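Local coordinates for protein GH3 beta-N-acetylglucosaminidase (Paenibacillaceae, PDB 6K5J) that hydrolyses terminal, non-reducing beta-linked N-acetylglucosamine residues, as a glycoside hydrolase family 3 beta-N-acetylglucosaminidase, at residues 131-136 and 170-175; 164-169 and 217-222; 118-123 and 363-368; 126-131 and 348-353. All blocks are in the same frame, centred on the assembly; numbering follows the deposited sequence.

Overall arrangement
Interactions 1, 2 and 4 belong to the barrel domain or its edge, while interaction 3 ties that barrel to the helix leading into the second domain. Interactions 1 and 2 share helix 158-174; their centres are about 11 Å apart, and P136 of the first packs on V169 of the second. Interactions 3 and 4 share helix 111-127, with centres about 18 Å apart. This helix also touches interaction 1, where A118 lies against F172. Interactions 2 and 4 are the remotest pair, with nearest atoms about 10 Å apart. A NAG sugar touches F134 in interaction 1, with the N133 side chain about 8 Å from it.

Interaction 1: residues 131-136 and 170-175; sequences NMNFAP and RGFQDA
The ring of F172 is what helix 158-174 offers to the stretch 131-136, and N133, A135 and P136 meet it along its outer end. The polar part of the contact is N133: its amide nitrogen ND2 lies 3.4 Å from F172 CE1 and equally near CZ, with the amide plane turned 82° from the ring plane, almost perpendicular. No hydrogen bond joins the two. ND2 instead donates to the backbone oxygen of Q84, a bond that fixes the amide while the same nitrogen rests obliquely against the aromatic carbons.

Backbone pairing with A178 and T180 sets strand 132-133 beside strand 178-184, and helix 158-174 links these parallel neighbours as a beta-alpha-beta crossover of the TIM-barrel type. F172 thus fills the layer between the helix and the strand end that the crossover starts from.

The apolar contacts take the next stretch of rim, at CE2. A135 CB, on the same side of the ring plane as ND2, comes to 3.8 Å from F172 CE2, and P136 CD, carried by a cis peptide, lies 4.0 Å from the same carbon. With CG anti to its carbonyl carbon (chi1 -71°), F172 sends the ring out from the helix toward all three partners. A118 of helix 111-127 covers the opposite side, and I121 lies near the ring's rim. An alanine here removes the ring, and a gap would probably open between A135, P136 and the helix, with the N133 amide left without its aromatic neighbour.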
loop_
_atom_site.group_PDB
_atom_site.type_symbol
_atom_site.label_atom_id
_atom_site.label_comp_id
_atom_site.label_asym_id
_atom_site.label_seq_id
_atom_site.Cartn_x
_atom_site.Cartn_y
_atom_site.Cartn_z
ATOM N N ASN A 131 -4.078 -4.700 15.038
ATOM C CA ASN A 131 -2.863 -5.346 15.523
ATOM C C ASN A 131 -2.062 -5.997 14.404
ATOM O O ASN A 131 -1.089 -6.704 14.682
ATOM C CB ASN A 131 -3.201 -6.375 16.613
ATOM C CG ASN A 131 -4.251 -7.378 16.168
ATOM O OD1 ASN A 131 -4.207 -7.874 15.048
ATOM N ND2 ASN A 131 -5.199 -7.688 17.051
ATOM N N MET A 132 -2.436 -5.760 13.152
ATOM C CA MET A 132 -1.742 -6.310 11.999
ATOM C C MET A 132 -1.859 -5.301 10.865
ATOM O O MET A 132 -2.857 -4.582 10.757
ATOM C CB MET A 132 -2.329 -7.671 11.588
ATOM C CG MET A 132 -1.530 -8.426 10.518
ATOM S SD MET A 132 -2.233 -10.083 10.263
ATOM C CE MET A 132 -0.859 -10.918 9.463
ATOM N N ASN A 133 -0.821 -5.231 10.036
ATOM C CA ASN A 133 -0.825 -4.329 8.887
ATOM C C ASN A 133 -0.303 -5.109 7.696
ATOM O O ASN A 133 0.695 -5.826 7.814
ATOM C CB ASN A 133 0.046 -3.077 9.145
ATOM C CG ASN A 133 -0.197 -1.946 8.135
ATOM O OD1 ASN A 133 -1.137 -1.988 7.346
ATOM N ND2 ASN A 133 0.650 -0.914 8.189
ATOM N N PHE A 134 -0.975 -4.987 6.559
ATOM C CA PHE A 134 -0.455 -5.604 5.344
ATOM C C PHE A 134 0.536 -4.638 4.698
ATOM O O PHE A 134 0.285 -4.004 3.672
ATOM C CB PHE A 134 -1.592 -6.017 4.422
ATOM C CG PHE A 134 -2.363 -7.199 4.937
ATOM C CD1 PHE A 134 -1.727 -8.157 5.719
ATOM C CD2 PHE A 134 -3.701 -7.358 4.654
ATOM C CE1 PHE A 134 -2.412 -9.264 6.199
ATOM C CE2 PHE A 134 -4.401 -8.466 5.137
ATOM C CZ PHE A 134 -3.744 -9.415 5.912
ATOM N N ALA A 135 1.689 -4.548 5.349
ATOM C CA ALA A 135 2.761 -3.627 5.005
ATOM C C ALA A 135 4.000 -4.049 5.786
ATOM O O ALA A 135 3.873 -4.678 6.840
ATOM C CB ALA A 135 2.376 -2.175 5.337
ATOM N N PRO A 136 5.207 -3.704 5.298
ATOM C CA PRO A 136 5.479 -2.922 4.091
ATOM C C PRO A 136 5.570 -3.776 2.828
ATOM O O PRO A 136 5.931 -4.952 2.895
ATOM C CB PRO A 136 6.841 -2.289 4.390
ATOM C CG PRO A 136 7.553 -3.367 5.176
ATOM C CD PRO A 136 6.455 -4.057 6.006
ATOM N N ARG A 170 10.391 -3.092 11.668
ATOM C CA ARG A 170 10.693 -2.859 13.081
ATOM C C ARG A 170 9.804 -1.767 13.678
ATOM O O ARG A 170 9.350 -1.885 14.821
ATOM C CB ARG A 170 12.169 -2.499 13.248
ATOM C CG ARG A 170 12.652 -2.503 14.698
ATOM C CD ARG A 170 14.181 -2.429 14.771
ATOM N NE ARG A 170 14.680 -1.125 14.351
ATOM C CZ ARG A 170 14.785 -0.072 15.154
ATOM N NH1 ARG A 170 14.418 -0.172 16.429
ATOM N NH2 ARG A 170 15.250 1.077 14.685
ATOM N N GLY A 171 9.558 -0.689 12.930
ATOM C CA GLY A 171 8.678 0.359 13.438
ATOM C C GLY A 171 7.256 -0.123 13.674
ATOM O O GLY A 171 6.630 0.228 14.680
ATOM N N PHE A 172 6.718 -0.926 12.745
ATOM C CA PHE A 172 5.394 -1.511 12.954
ATOM C C PHE A 172 5.395 -2.420 14.182
ATOM O O PHE A 172 4.530 -2.302 15.058
ATOM C CB PHE A 172 4.945 -2.318 11.728
ATOM C CG PHE A 172 4.593 -1.484 10.516
ATOM C CD1 PHE A 172 3.800 -0.349 10.626
ATOM C CD2 PHE A 172 5.042 -1.865 9.257
ATOM C CE1 PHE A 172 3.477 0.395 9.510
ATOM C CE2 PHE A 172 4.740 -1.112 8.122
ATOM C CZ PHE A 172 3.961 0.020 8.253
ATOM N N GLN A 173 6.355 -3.343 14.255
ATOM C CA GLN A 173 6.297 -4.355 15.311
ATOM C C GLN A 173 6.674 -3.782 16.675
ATOM O O GLN A 173 6.134 -4.229 17.692
ATOM C CB GLN A 173 7.160 -5.560 14.921
ATOM C CG GLN A 173 6.481 -6.324 13.771
ATOM C CD GLN A 173 7.263 -7.479 13.181
ATOM O OE1 GLN A 173 6.763 -8.156 12.281
ATOM N NE2 GLN A 173 8.473 -7.715 13.669
ATOM N N ASP A 174 7.550 -2.770 16.716
ATOM C CA ASP A 174 7.828 -2.064 17.967
ATOM C C ASP A 174 6.567 -1.433 18.538
ATOM O O ASP A 174 6.422 -1.329 19.762
ATOM C CB ASP A 174 8.891 -0.977 17.753
ATOM C CG ASP A 174 10.306 -1.522 17.779
ATOM O OD1 ASP A 174 10.478 -2.727 18.042
ATOM O OD2 ASP A 174 11.251 -0.743 17.527
ATOM N N ALA A 175 5.641 -1.018 17.676
ATOM C CA ALA A 175 4.390 -0.411 18.108
ATOM C C ALA A 175 3.306 -1.438 18.404
ATOM O O ALA A 175 2.174 -1.052 18.713
ATOM C CB ALA A 175 3.886 0.575 17.049
#

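Interaction 2: residues 164-169 and 217-222; sequences LGTEAV and REAIAR
T166 reaches across to helix 213-222 with its methyl group, and that is where the contact is tight. CG2 rests on the backbone itself, 3.6 Å from A219 N and 3.7 Å from E218 C, with E218 CB alongside at 3.9 Å. The small A219 is consistent with the close approach of the helices: their axes come to 9.2 Å at a crossing angle of -36°, and the CA atoms of T166 and A219 are only 5.3 Å apart. T166 holds its hydroxyl between backbone N and carbonyl carbon (chi1 57°), where OG1 bonds to A162 O one turn back in its own helix, leaving the methyl to face the neighbour.

Helix 158-174 precedes strand 178-184 and helix 213-222 follows it, so the two are successive members of the helical layer round a TIM barrel. On the barrel side V169 packs on A179 and V181.

The solvent side is looser and more polar. Here R222 CD passes 3.8 Å from T166 CB, and the guanidinium turns back along its own helix. NH1 donates to E218 O, which lies in the guanidinium plane, although the donor is tilted 31° from the carbonyl plane; R222 N approaches that oxygen from the opposite face. NH1 also forms a salt bridge with E218 OE1, though its modelled length is doubtfully short. A glycine in place of T166 would probably leave a gap over the A219 backbone and R222 CD without its neighbour across the contact.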
loop_
_atom_site.group_PDB
_atom_site.type_symbol
_atom_site.label_atom_id
_atom_site.label_comp_id
_atom_site.label_asym_id
_atom_site.label_seq_id
_atom_site.Cartn_x
_atom_site.Cartn_y
_atom_site.Cartn_z
ATOM N N LEU A 164 15.416 0.200 3.948
ATOM C CA LEU A 164 14.252 0.908 4.470
ATOM C C LEU A 164 13.168 -0.065 4.920
ATOM O O LEU A 164 12.510 0.165 5.942
ATOM C CB LEU A 164 13.687 1.857 3.407
ATOM C CG LEU A 164 14.247 3.277 3.338
ATOM C CD1 LEU A 164 15.769 3.283 3.280
ATOM C CD2 LEU A 164 13.636 4.011 2.131
ATOM N N GLY A 165 12.982 -1.158 4.173
ATOM C CA GLY A 165 11.894 -2.076 4.473
ATOM C C GLY A 165 12.036 -2.780 5.808
ATOM O O GLY A 165 11.044 -2.968 6.516
ATOM N N THR A 166 13.257 -3.196 6.174
ATOM C CA THR A 166 13.391 -3.862 7.467
ATOM C C THR A 166 13.180 -2.892 8.613
ATOM O O THR A 166 12.678 -3.291 9.667
ATOM C CB THR A 166 14.747 -4.560 7.627
ATOM O OG1 THR A 166 15.813 -3.618 7.456
ATOM C CG2 THR A 166 14.885 -5.701 6.622
ATOM N N GLU A 167 13.546 -1.622 8.430
ATOM C CA GLU A 167 13.259 -0.632 9.461
ATOM C C GLU A 167 11.765 -0.352 9.568
ATOM O O GLU A 167 11.268 -0.085 10.668
ATOM C CB GLU A 167 14.039 0.652 9.180
ATOM C CG GLU A 167 15.503 0.555 9.660
ATOM C CD GLU A 167 15.579 0.273 11.157
ATOM O OE1 GLU A 167 15.405 1.229 11.938
ATOM O OE2 GLU A 167 15.790 -0.893 11.558
ATOM N N ALA A 168 11.036 -0.397 8.448
ATOM C CA ALA A 168 9.583 -0.259 8.527
ATOM C C ALA A 168 8.970 -1.413 9.307
ATOM O O ALA A 168 8.077 -1.203 10.140
ATOM C CB ALA A 168 8.973 -0.169 7.123
ATOM N N VAL A 169 9.422 -2.640 9.037
ATOM C CA VAL A 169 8.981 -3.802 9.816
ATOM C C VAL A 169 9.193 -3.556 11.303
ATOM O O VAL A 169 8.298 -3.794 12.126
ATOM C CB VAL A 169 9.721 -5.073 9.361
ATOM C CG1 VAL A 169 9.453 -6.213 10.354
ATOM C CG2 VAL A 169 9.268 -5.473 7.961
ATOM N N ARG A 217 14.652 -11.789 2.284
ATOM C CA ARG A 217 15.661 -12.482 3.090
ATOM C C ARG A 217 16.088 -11.637 4.275
ATOM O O ARG A 217 16.218 -12.139 5.395
ATOM C CB ARG A 217 16.898 -12.823 2.242
ATOM C CG ARG A 217 16.748 -13.988 1.295
ATOM C CD ARG A 217 18.129 -14.450 0.780
ATOM N NE ARG A 217 18.938 -13.332 0.287
ATOM C CZ ARG A 217 19.076 -13.039 -1.003
ATOM N NH1 ARG A 217 18.456 -13.777 -1.920
ATOM N NH2 ARG A 217 19.815 -12.004 -1.380
ATOM N N GLU A 218 16.334 -10.346 4.040
ATOM C CA GLU A 218 16.778 -9.477 5.119
ATOM C C GLU A 218 15.697 -9.314 6.177
ATOM O O GLU A 218 16.003 -9.262 7.372
ATOM C CB GLU A 218 17.194 -8.111 4.564
ATOM C CG GLU A 218 18.343 -8.176 3.574
ATOM C CD GLU A 218 19.640 -8.605 4.244
ATOM O OE1 GLU A 218 19.754 -8.418 5.478
ATOM O OE2 GLU A 218 20.538 -9.130 3.543
ATOM N N ALA A 219 14.431 -9.199 5.759
ATOM C CA ALA A 219 13.328 -9.087 6.714
ATOM C C ALA A 219 13.177 -10.363 7.530
ATOM O O ALA A 219 13.000 -10.322 8.755
ATOM C CB ALA A 219 12.019 -8.777 5.976
ATOM N N ILE A 220 13.233 -11.509 6.857
ATOM C CA ILE A 220 13.110 -12.795 7.542
ATOM C C ILE A 220 14.234 -12.968 8.552
ATOM O O ILE A 220 14.001 -13.386 9.698
ATOM C CB ILE A 220 13.088 -13.933 6.504
ATOM C CG1 ILE A 220 11.774 -13.903 5.722
ATOM C CG2 ILE A 220 13.272 -15.305 7.172
ATOM C CD1 ILE A 220 11.820 -14.682 4.408
ATOM N N ALA A 221 15.465 -12.613 8.156
ATOM C CA ALA A 221 16.608 -12.737 9.062
ATOM C C ALA A 221 16.411 -11.922 10.336
ATOM O O ALA A 221 16.790 -12.364 11.429
ATOM C CB ALA A 221 17.895 -12.306 8.349
ATOM N N ARG A 222 15.824 -10.730 10.225
ATOM C CA ARG A 222 15.681 -9.864 11.386
ATOM C C ARG A 222 14.427 -10.147 12.198
ATOM O O ARG A 222 14.316 -9.655 13.325
ATOM C CB ARG A 222 15.703 -8.393 10.959
ATOM C CG ARG A 222 17.101 -7.924 10.587
ATOM C CD ARG A 222 17.066 -6.695 9.697
ATOM N NE ARG A 222 18.417 -6.259 9.342
ATOM C CZ ARG A 222 19.177 -6.836 8.413
ATOM N NH1 ARG A 222 18.724 -7.878 7.725
ATOM N NH2 ARG A 222 20.395 -6.367 8.165
#

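Interaction 3: residues 118-123 and 363-368; sequences AHIIGS and ELVERI
I120 runs its longer branch straight out of helix 111-127: CG1 is anti to the carbonyl carbon (chi1 -73°) and the chain stays extended at chi2 (169°), which puts CD1 in front as the atom that meets helix 359-372. Across from it, V365 sets CG1 anti to its own carbonyl carbon (chi1 -60°), which points that methyl at I120, with CG2 held between backbone N and carbonyl carbon.

The two touch at CD1 of I120 and CG1 of V365, 3.9 Å apart, with the side chains meeting at a slant. L364 adds a second methyl from one residue earlier: its CD2 lies 4.2 Å from I120 CD1, and the two side chains slide past each other in opposite directions. I120 CD1 therefore faces two branches of the other helix at once, while the nearest CA atoms, those of I120 and V365, remain 9.3 Å apart. The backbones do not meet, and the side chains span the interval.

Other residues close in round the touching methyls. I120 also packs on T97 and V99, V365 on P100, and I368, one turn along, on L113 of helix 111-127. Helix 359-372 runs directly into strand 374-377, an edge strand of the mixed sheet, so this contact joins the helical layer of the barrel to the entrance of the second domain.

Across the contact there is neither a hydrogen bond nor a charge pair. At this point the two helices are held by aliphatic contact alone, small in area, a kind of adhesion that depends on shape and exclusion of water rather than on bond direction.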
loop_
_atom_site.group_PDB
_atom_site.type_symbol
_atom_site.label_atom_id
_atom_site.label_comp_id
_atom_site.label_asym_id
_atom_site.label_seq_id
_atom_site.Cartn_x
_atom_site.Cartn_y
_atom_site.Cartn_z
ATOM N N ALA A 118 6.806 4.283 9.892
ATOM C CA ALA A 118 6.086 3.059 10.222
ATOM C C ALA A 118 5.667 3.044 11.681
ATOM O O ALA A 118 4.598 2.518 12.025
ATOM C CB ALA A 118 6.952 1.840 9.901
ATOM N N HIS A 119 6.499 3.604 12.563
ATOM C CA HIS A 119 6.143 3.606 13.981
ATOM C C HIS A 119 4.952 4.519 14.256
ATOM O O HIS A 119 4.116 4.214 15.112
ATOM C CB HIS A 119 7.342 4.015 14.833
ATOM C CG HIS A 119 7.125 3.804 16.301
ATOM N ND1 HIS A 119 7.140 2.552 16.879
ATOM C CD2 HIS A 119 6.885 4.679 17.305
ATOM C CE1 HIS A 119 6.928 2.666 18.179
ATOM N NE2 HIS A 119 6.765 3.945 18.464
ATOM N N ILE A 120 4.850 5.642 13.548
ATOM C CA ILE A 120 3.656 6.473 13.678
ATOM C C ILE A 120 2.426 5.705 13.206
ATOM O O ILE A 120 1.403 5.651 13.900
ATOM C CB ILE A 120 3.814 7.789 12.900
ATOM C CG1 ILE A 120 4.786 8.729 13.612
ATOM C CG2 ILE A 120 2.453 8.460 12.739
ATOM C CD1 ILE A 120 5.169 9.931 12.744
ATOM N N ILE A 121 2.501 5.114 12.006
ATOM C CA ILE A 121 1.369 4.324 11.512
ATOM C C ILE A 121 0.989 3.250 12.525
ATOM O O ILE A 121 -0.189 3.065 12.856
ATOM C CB ILE A 121 1.692 3.688 10.146
ATOM C CG1 ILE A 121 1.727 4.746 9.033
ATOM C CG2 ILE A 121 0.641 2.602 9.811
ATOM C CD1 ILE A 121 2.342 4.219 7.703
ATOM N N GLY A 122 1.986 2.503 13.005
ATOM C CA GLY A 122 1.696 1.375 13.877
ATOM C C GLY A 122 1.169 1.801 15.235
ATOM O O GLY A 122 0.302 1.138 15.810
ATOM N N SER A 123 1.697 2.903 15.771
ATOM C CA SER A 123 1.215 3.416 17.051
ATOM C C SER A 123 -0.244 3.807 16.951
ATOM O O SER A 123 -1.043 3.522 17.850
ATOM C CB SER A 123 2.037 4.637 17.475
ATOM O OG SER A 123 3.305 4.229 17.937
ATOM N N GLU A 363 4.830 17.534 12.280
ATOM C CA GLU A 363 6.072 18.207 11.910
ATOM C C GLU A 363 7.168 17.211 11.568
ATOM O O GLU A 363 7.994 17.478 10.691
ATOM C CB GLU A 363 6.505 19.151 13.031
ATOM C CG GLU A 363 5.586 20.357 13.114
ATOM C CD GLU A 363 5.703 21.103 14.423
ATOM O OE1 GLU A 363 6.579 20.743 15.241
ATOM O OE2 GLU A 363 4.930 22.062 14.616
ATOM N N LEU A 364 7.170 16.049 12.220
ATOM C CA LEU A 364 8.126 15.006 11.871
ATOM C C LEU A 364 7.953 14.553 10.418
ATOM O O LEU A 364 8.937 14.425 9.678
ATOM C CB LEU A 364 7.966 13.821 12.823
ATOM C CG LEU A 364 9.039 12.732 12.781
ATOM C CD1 LEU A 364 9.117 12.039 14.132
ATOM C CD2 LEU A 364 8.785 11.705 11.678
ATOM N N VAL A 365 6.712 14.264 10.001
ATOM C CA VAL A 365 6.516 13.772 8.637
ATOM C C VAL A 365 6.726 14.898 7.627
ATOM O O VAL A 365 7.154 14.647 6.495
ATOM C CB VAL A 365 5.136 13.094 8.455
ATOM C CG1 VAL A 365 4.980 11.890 9.392
ATOM C CG2 VAL A 365 4.008 14.063 8.632
ATOM N N GLU A 366 6.440 16.145 8.013
ATOM C CA GLU A 366 6.787 17.278 7.157
ATOM C C GLU A 366 8.287 17.319 6.876
ATOM O O GLU A 366 8.716 17.545 5.737
ATOM C CB GLU A 366 6.319 18.584 7.807
ATOM C CG GLU A 366 4.811 18.800 7.647
ATOM C CD GLU A 366 4.289 20.006 8.396
ATOM O OE1 GLU A 366 5.068 20.635 9.155
ATOM O OE2 GLU A 366 3.087 20.319 8.222
ATOM N N ARG A 367 9.100 17.064 7.896
ATOM C CA ARG A 367 10.541 17.079 7.686
ATOM C C ARG A 367 10.992 15.924 6.800
ATOM O O ARG A 367 11.959 16.071 6.045
ATOM C CB ARG A 367 11.250 17.078 9.034
ATOM C CG ARG A 367 11.034 18.397 9.771
ATOM C CD ARG A 367 11.818 18.484 11.086
ATOM N NE ARG A 367 11.196 19.499 11.921
ATOM C CZ ARG A 367 10.460 19.235 12.991
ATOM N NH1 ARG A 367 10.280 17.979 13.380
ATOM N NH2 ARG A 367 9.907 20.228 13.669
ATOM N N ILE A 368 10.294 14.786 6.850
ATOM C CA ILE A 368 10.586 13.683 5.933
ATOM C C ILE A 368 10.353 14.110 4.487
ATOM O O ILE A 368 11.203 13.902 3.614
ATOM C CB ILE A 368 9.736 12.448 6.291
ATOM C CG1 ILE A 368 10.104 11.911 7.679
ATOM C CG2 ILE A 368 9.885 11.366 5.242
ATOM C CD1 ILE A 368 9.298 10.701 8.062
#

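Interaction 4: residues 126-131 and 348-353; sequences RALGIN and VTLSSG
A Schellman motif ends helix 111-127, and L128, within that turn, meets L350 of the loop between helices 323-339 and 359-372. G129 is the C-prime residue of the motif: its positive phi of 81° reverses the chain, and G129 N closes on R126 O at 3.0 Å.

The contact itself is between methyl groups. L128 CD2 and L350 CD1 are 3.7 Å apart, the side chains crossing at about a right angle. L350 aims its side chain at the turn, holding CG anti to its carbonyl carbon (chi1 -60°), and the same CD1 also lies 4.2 Å from A127 O, over the last turn of the helix. Helix 56-72 underlies both leucines: L128 packs on P56 and V59, L350 on A57. Farther along the loop, S352 OG bonds to E55.

R126 donates to the backbone oxygens of G176, R340 and A341, tying the helix end to two neighbouring loops. Past G129 the chain goes on into strand 132-133, so this is a helix-to-strand turn at the N-terminal end of a barrel strand, as in a TIM barrel, with the linker toward the second domain laid across its outside.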
loop_
_atom_site.group_PDB
_atom_site.type_symbol
_atom_site.label_atom_id
_atom_site.label_comp_id
_atom_site.label_asym_id
_atom_site.label_seq_id
_atom_site.Cartn_x
_atom_site.Cartn_y
_atom_site.Cartn_z
ATOM N N ARG A 126 -2.502 0.628 16.467
ATOM C CA ARG A 126 -2.676 -0.135 17.701
ATOM C C ARG A 126 -3.637 0.570 18.652
ATOM O O ARG A 126 -4.445 -0.080 19.331
ATOM C CB ARG A 126 -1.322 -0.371 18.372
ATOM C CG ARG A 126 -1.331 -1.443 19.470
ATOM C CD ARG A 126 -1.791 -2.800 18.932
ATOM N NE ARG A 126 -2.389 -3.627 19.983
ATOM C CZ ARG A 126 -1.928 -4.817 20.373
ATOM N NH1 ARG A 126 -0.862 -5.352 19.796
ATOM N NH2 ARG A 126 -2.542 -5.475 21.350
ATOM N N ALA A 127 -3.585 1.904 18.690
ATOM C CA ALA A 127 -4.542 2.670 19.482
ATOM C C ALA A 127 -5.972 2.456 19.013
ATOM O O ALA A 127 -6.909 2.659 19.796
ATOM C CB ALA A 127 -4.189 4.157 19.433
ATOM N N LEU A 128 -6.169 2.032 17.760
ATOM C CA LEU A 128 -7.497 1.754 17.241
ATOM C C LEU A 128 -7.878 0.281 17.353
ATOM O O LEU A 128 -8.907 -0.122 16.801
ATOM C CB LEU A 128 -7.595 2.206 15.781
ATOM C CG LEU A 128 -7.220 3.661 15.498
ATOM C CD1 LEU A 128 -7.492 3.996 14.033
ATOM C CD2 LEU A 128 -7.974 4.619 16.402
ATOM N N GLY A 129 -7.079 -0.533 18.044
ATOM C CA GLY A 129 -7.368 -1.949 18.148
ATOM C C GLY A 129 -6.940 -2.767 16.951
ATOM O O GLY A 129 -7.278 -3.957 16.871
ATOM N N ILE A 130 -6.220 -2.167 16.015
ATOM C CA ILE A 130 -5.679 -2.875 14.857
ATOM C C ILE A 130 -4.295 -3.400 15.224
ATOM O O ILE A 130 -3.428 -2.639 15.667
ATOM C CB ILE A 130 -5.621 -1.941 13.634
ATOM C CG1 ILE A 130 -7.037 -1.509 13.246
ATOM C CG2 ILE A 130 -4.890 -2.598 12.471
ATOM C CD1 ILE A 130 -7.091 -0.209 12.444
ATOM N N ASN A 131 -4.078 -4.700 15.038
ATOM C CA ASN A 131 -2.863 -5.346 15.523
ATOM C C ASN A 131 -2.062 -5.997 14.404
ATOM O O ASN A 131 -1.089 -6.704 14.682
ATOM C CB ASN A 131 -3.201 -6.375 16.613
ATOM C CG ASN A 131 -4.251 -7.378 16.168
ATOM O OD1 ASN A 131 -4.207 -7.874 15.048
ATOM N ND2 ASN A 131 -5.199 -7.688 17.051
ATOM N N VAL A 348 -10.901 3.201 27.323
ATOM C CA VAL A 348 -11.238 4.004 26.154
ATOM C C VAL A 348 -10.661 5.396 26.348
ATOM O O VAL A 348 -10.829 6.014 27.407
ATOM C CB VAL A 348 -12.761 4.044 25.944
ATOM C CG1 VAL A 348 -13.129 4.948 24.770
ATOM C CG2 VAL A 348 -13.301 2.628 25.735
ATOM N N THR A 349 -9.940 5.886 25.349
ATOM C CA THR A 349 -9.433 7.249 25.393
ATOM C C THR A 349 -9.916 8.085 24.227
ATOM O O THR A 349 -9.510 9.249 24.114
ATOM C CB THR A 349 -7.898 7.261 25.412
ATOM O OG1 THR A 349 -7.401 6.508 24.299
ATOM C CG2 THR A 349 -7.374 6.661 26.716
ATOM N N LEU A 350 -10.760 7.529 23.358
ATOM C CA LEU A 350 -11.209 8.204 22.145
ATOM C C LEU A 350 -12.719 8.356 22.178
ATOM O O LEU A 350 -13.441 7.363 22.315
ATOM C CB LEU A 350 -10.787 7.425 20.899
ATOM C CG LEU A 350 -9.277 7.249 20.758
ATOM C CD1 LEU A 350 -8.932 6.341 19.579
ATOM C CD2 LEU A 350 -8.631 8.611 20.581
ATOM N N SER A 351 -13.186 9.595 22.041
ATOM C CA SER A 351 -14.594 9.915 21.864
ATOM C C SER A 351 -14.778 10.553 20.499
ATOM O O SER A 351 -13.832 11.086 19.913
ATOM C CB SER A 351 -15.107 10.873 22.947
ATOM O OG SER A 351 -14.849 10.361 24.236
ATOM N N SER A 352 -16.006 10.483 19.994
ATOM C CA SER A 352 -16.306 11.056 18.688
ATOM C C SER A 352 -15.792 12.488 18.606
ATOM O O SER A 352 -15.963 13.280 19.538
ATOM C CB SER A 352 -17.815 11.012 18.423
ATOM O OG SER A 352 -18.094 11.467 17.105
ATOM N N GLY A 353 -15.130 12.801 17.493
ATOM C CA GLY A 353 -14.457 14.064 17.322
ATOM C C GLY A 353 -12.989 14.067 17.696
ATOM O O GLY A 353 -12.283 15.014 17.336
#